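Local coordinates for enterobactin synthetase component F-related protein (Vibrio cholerae serotype O1, PDB 4OXI), which is the adenylation domain AlmE, which probably activates glycine with ATP in an LPS-modification pathway behind antimicrobial peptide resistance, at residues Arg489-Ala493 with His494-Ile498; Glu407-Pro410 with Glu411-Gly415. All coordinates share one frame; numbering follows the deposited sequence.

Contact 1 (Arg489-Ala493 with His494-Ile498); sequences RVTQA and HSVAI
T491 OG1 is gripped twice: it accepts the N-H of A493 at 3.1 Å with a fairly straight N-H...O angle of 158°, and its own hydroxyl bonds to V487 O one turn back in the helix. The first of these bonds makes an ST turn, closing the end of helix 480-491 where the chain swings into strand 496-500. Q492, the first residue to leave helical geometry, has positive phi. Its side chain folds back on the helix, and NE2 donates to R489 O over 2.7 Å, bent at 146° and tilted somewhat out of the carbonyl plane. Outside the turn, D517 OD2 accepts from S495 N, and R488 NH1 bonds to H494 O, both on the residues just before strand 496-500. V496 then turns its side chain back toward the helix, where it also touches E484 and R488. Its chi1 of 172° sets CG2 beside the backbone N and anti to the carbonyl carbon, and this is the branch that meets the methyl CB of A493 at 3.9 Å and lies 4.4 Å from T491 OG1.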
# COMPACT_ATOMS: atom_id res chain seq x y z
N ARG A 489 14.74 17.98 -16.04
CA ARG A 489 13.82 18.90 -16.71
C ARG A 489 13.89 20.30 -16.11
O ARG A 489 14.01 21.29 -16.82
CB ARG A 489 12.38 18.41 -16.57
CG ARG A 489 11.88 17.50 -17.68
CD ARG A 489 10.37 17.65 -17.86
NE ARG A 489 9.63 17.58 -16.60
CZ ARG A 489 9.16 16.46 -16.06
NH1 ARG A 489 8.50 16.49 -14.91
NH2 ARG A 489 9.34 15.29 -16.67
N VAL A 490 13.79 20.35 -14.78
CA VAL A 490 13.69 21.61 -14.06
C VAL A 490 15.01 22.39 -14.06
O VAL A 490 15.01 23.61 -14.16
CB VAL A 490 13.19 21.35 -12.61
CG1 VAL A 490 13.29 22.59 -11.78
CG2 VAL A 490 11.76 20.82 -12.62
N THR A 491 16.13 21.69 -13.95
CA THR A 491 17.42 22.38 -13.93
C THR A 491 18.06 22.55 -15.30
O THR A 491 18.93 23.41 -15.46
CB THR A 491 18.42 21.67 -13.01
OG1 THR A 491 18.79 20.41 -13.58
CG2 THR A 491 17.80 21.47 -11.62
N GLN A 492 17.67 21.73 -16.27
CA GLN A 492 18.30 21.72 -17.59
C GLN A 492 19.78 21.36 -17.51
O GLN A 492 20.54 21.59 -18.45
CB GLN A 492 18.11 23.07 -18.33
CG GLN A 492 16.67 23.35 -18.79
CD GLN A 492 16.14 22.26 -19.70
OE1 GLN A 492 16.70 21.99 -20.76
NE2 GLN A 492 15.04 21.62 -19.28
N ALA A 493 20.18 20.79 -16.38
CA ALA A 493 21.56 20.34 -16.18
C ALA A 493 21.95 19.20 -17.12
O ALA A 493 21.12 18.39 -17.52
CB ALA A 493 21.78 19.91 -14.73
N HIS A 494 23.23 19.13 -17.46
CA HIS A 494 23.75 18.06 -18.31
C HIS A 494 23.91 16.78 -17.50
O HIS A 494 23.68 15.68 -17.99
CB HIS A 494 25.11 18.46 -18.89
CG HIS A 494 25.71 17.42 -19.78
ND1 HIS A 494 26.60 16.47 -19.32
CD2 HIS A 494 25.52 17.16 -21.10
CE1 HIS A 494 26.94 15.68 -20.33
NE2 HIS A 494 26.30 16.08 -21.41
N SER A 495 24.33 16.95 -16.25
CA SER A 495 24.64 15.83 -15.39
C SER A 495 23.88 15.96 -14.05
O SER A 495 23.86 17.05 -13.45
CB SER A 495 26.16 15.77 -15.17
OG SER A 495 26.50 14.79 -14.22
N VAL A 496 23.25 14.88 -13.62
CA VAL A 496 22.41 14.88 -12.41
C VAL A 496 22.48 13.52 -11.72
O VAL A 496 22.36 12.49 -12.37
CB VAL A 496 20.92 15.12 -12.74
CG1 VAL A 496 20.06 14.92 -11.51
CG2 VAL A 496 20.68 16.50 -13.31
N ALA A 497 22.66 13.52 -10.40
CA ALA A 497 22.57 12.29 -9.61
C ALA A 497 21.63 12.49 -8.42
O ALA A 497 21.68 13.54 -7.75
CB ALA A 497 23.94 11.86 -9.12
N ILE A 498 20.76 11.51 -8.16
CA ILE A 498 19.87 11.58 -7.01
C ILE A 498 20.34 10.53 -6.01
O ILE A 498 20.50 9.37 -6.35
CB ILE A 498 18.40 11.32 -7.40
CG1 ILE A 498 17.98 12.23 -8.55
CG2 ILE A 498 17.48 11.53 -6.20
CD1 ILE A 498 17.89 13.74 -8.19

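Contact 2 (Glu407-Pro410 with Glu411-Gly415); sequences ESAP and EGYRG
P410 and Y413 are the first and last residues of a type II beta turn, P410-E411-G412-Y413, in the connection between strands 403-405 and 416-419 of the antiparallel sheet. Its polar closure is one backbone bond: Y413 N donates to P410 O at 3.1 Å, with an N-H...O angle of 157° and the donor tilted 32° from the carbonyl plane. G412 takes the third position with positive phi, a conformation that favours glycine.

The apolar contacts lie beside this bond. P410 CD approaches Y413 CD1 to 3.7 Å, and CG of the same proline is 3.9 Å from that carbon. The approach to the aromatic ring is oblique, along one ortho carbon. Y413 CG stands anti to its backbone N (chi1 -157°), which places the ring beside CD and CG of P410, while A409 CB comes to 4.1 Å from Y413 CB. M404 of strand 403-405 touches A409, P410 and Y413 alike.

The polar groups find partners outside the turn. Y413 OH is hydrogen-bonded to E402 OE1, and E411, bent at chi2, receives the N-H of N458 on OE1. On the main chain, A409 O is bound by K456 NZ, and the K456 backbone bonds to both G412 and Y413.

The chemistry is thus divided: the turn itself is held by a main-chain bond and proline-tyrosine packing, while the phenol of Y413 ties it to E402, the carboxylate of E411 to N458 just past strand 445-457, and the main chain to K456 in that strand.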
# COMPACT_ATOMS: atom_id res chain seq x y z
N GLU A 407 11.23 -24.83 -4.93
CA GLU A 407 11.23 -26.18 -4.35
C GLU A 407 12.39 -27.04 -4.86
O GLU A 407 12.75 -28.02 -4.21
CB GLU A 407 9.91 -26.88 -4.69
CG GLU A 407 8.65 -26.20 -4.14
CD GLU A 407 8.25 -24.89 -4.87
OE1 GLU A 407 8.79 -24.59 -5.97
OE2 GLU A 407 7.39 -24.16 -4.32
N SER A 408 12.95 -26.68 -6.01
CA SER A 408 14.06 -27.42 -6.62
C SER A 408 15.42 -26.75 -6.39
O SER A 408 16.46 -27.36 -6.60
CB SER A 408 13.84 -27.55 -8.13
OG SER A 408 12.65 -28.24 -8.43
N ALA A 409 15.41 -25.49 -5.98
CA ALA A 409 16.66 -24.75 -5.85
C ALA A 409 17.48 -25.28 -4.68
O ALA A 409 16.95 -25.52 -3.60
CB ALA A 409 16.39 -23.28 -5.68
N PRO A 410 18.80 -25.43 -4.88
CA PRO A 410 19.70 -25.98 -3.86
C PRO A 410 20.15 -24.90 -2.88
O PRO A 410 19.99 -23.72 -3.17
CB PRO A 410 20.90 -26.45 -4.68
CG PRO A 410 20.95 -25.46 -5.83
CD PRO A 410 19.51 -25.12 -6.14
N GLU A 411 20.69 -25.32 -1.74
CA GLU A 411 21.25 -24.40 -0.75
C GLU A 411 22.18 -23.41 -1.43
O GLU A 411 22.95 -23.79 -2.32
CB GLU A 411 22.00 -25.18 0.35
CG GLU A 411 22.91 -24.31 1.25
CD GLU A 411 22.16 -23.63 2.39
OE1 GLU A 411 20.94 -23.87 2.53
OE2 GLU A 411 22.78 -22.87 3.17
N GLY A 412 22.09 -22.15 -1.03
CA GLY A 412 22.95 -21.09 -1.53
C GLY A 412 22.59 -20.49 -2.89
O GLY A 412 23.23 -19.53 -3.32
N TYR A 413 21.60 -21.06 -3.57
CA TYR A 413 21.20 -20.56 -4.88
C TYR A 413 20.83 -19.08 -4.82
O TYR A 413 20.18 -18.63 -3.87
CB TYR A 413 20.03 -21.37 -5.43
CG TYR A 413 19.91 -21.30 -6.93
CD1 TYR A 413 20.76 -22.05 -7.74
CD2 TYR A 413 18.96 -20.50 -7.54
CE1 TYR A 413 20.66 -21.99 -9.12
CE2 TYR A 413 18.85 -20.45 -8.92
CZ TYR A 413 19.71 -21.19 -9.70
OH TYR A 413 19.59 -21.13 -11.07
N ARG A 414 21.24 -18.33 -5.84
CA ARG A 414 21.24 -16.87 -5.77
C ARG A 414 20.75 -16.30 -7.09
O ARG A 414 21.04 -16.85 -8.16
CB ARG A 414 22.66 -16.39 -5.47
CG ARG A 414 22.79 -14.91 -5.13
CD ARG A 414 24.27 -14.49 -4.98
NE ARG A 414 24.39 -13.13 -4.47
CZ ARG A 414 24.30 -12.03 -5.22
NH1 ARG A 414 24.10 -12.14 -6.54
NH2 ARG A 414 24.41 -10.83 -4.67
N GLY A 415 19.99 -15.21 -7.03
CA GLY A 415 19.53 -14.53 -8.23
C GLY A 415 18.27 -13.70 -8.02
O GLY A 415 17.90 -13.39 -6.88

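In the fold
Contacts 1 and 2 are separate local turns, with centres 41 Å apart and nearest atoms about 21 Å apart. Each centre lies 30 Å from the centre of the chain. They occur in series: contact 2 joins two antiparallel-sheet strands in the AMP-binding part of the chain, whereas contact 1 leads into a three-stranded sheet near the C-terminal end, consistent with the small C-terminal domain of adenylation enzymes. The glycyl-adenosine-5'-phosphate pocket draws on residues between 266 and 477, so 407-415 falls inside that sequence interval and 489-498 follows it. Helix 480-491, which contact 1 closes, begins just three residues after the last pocket residue.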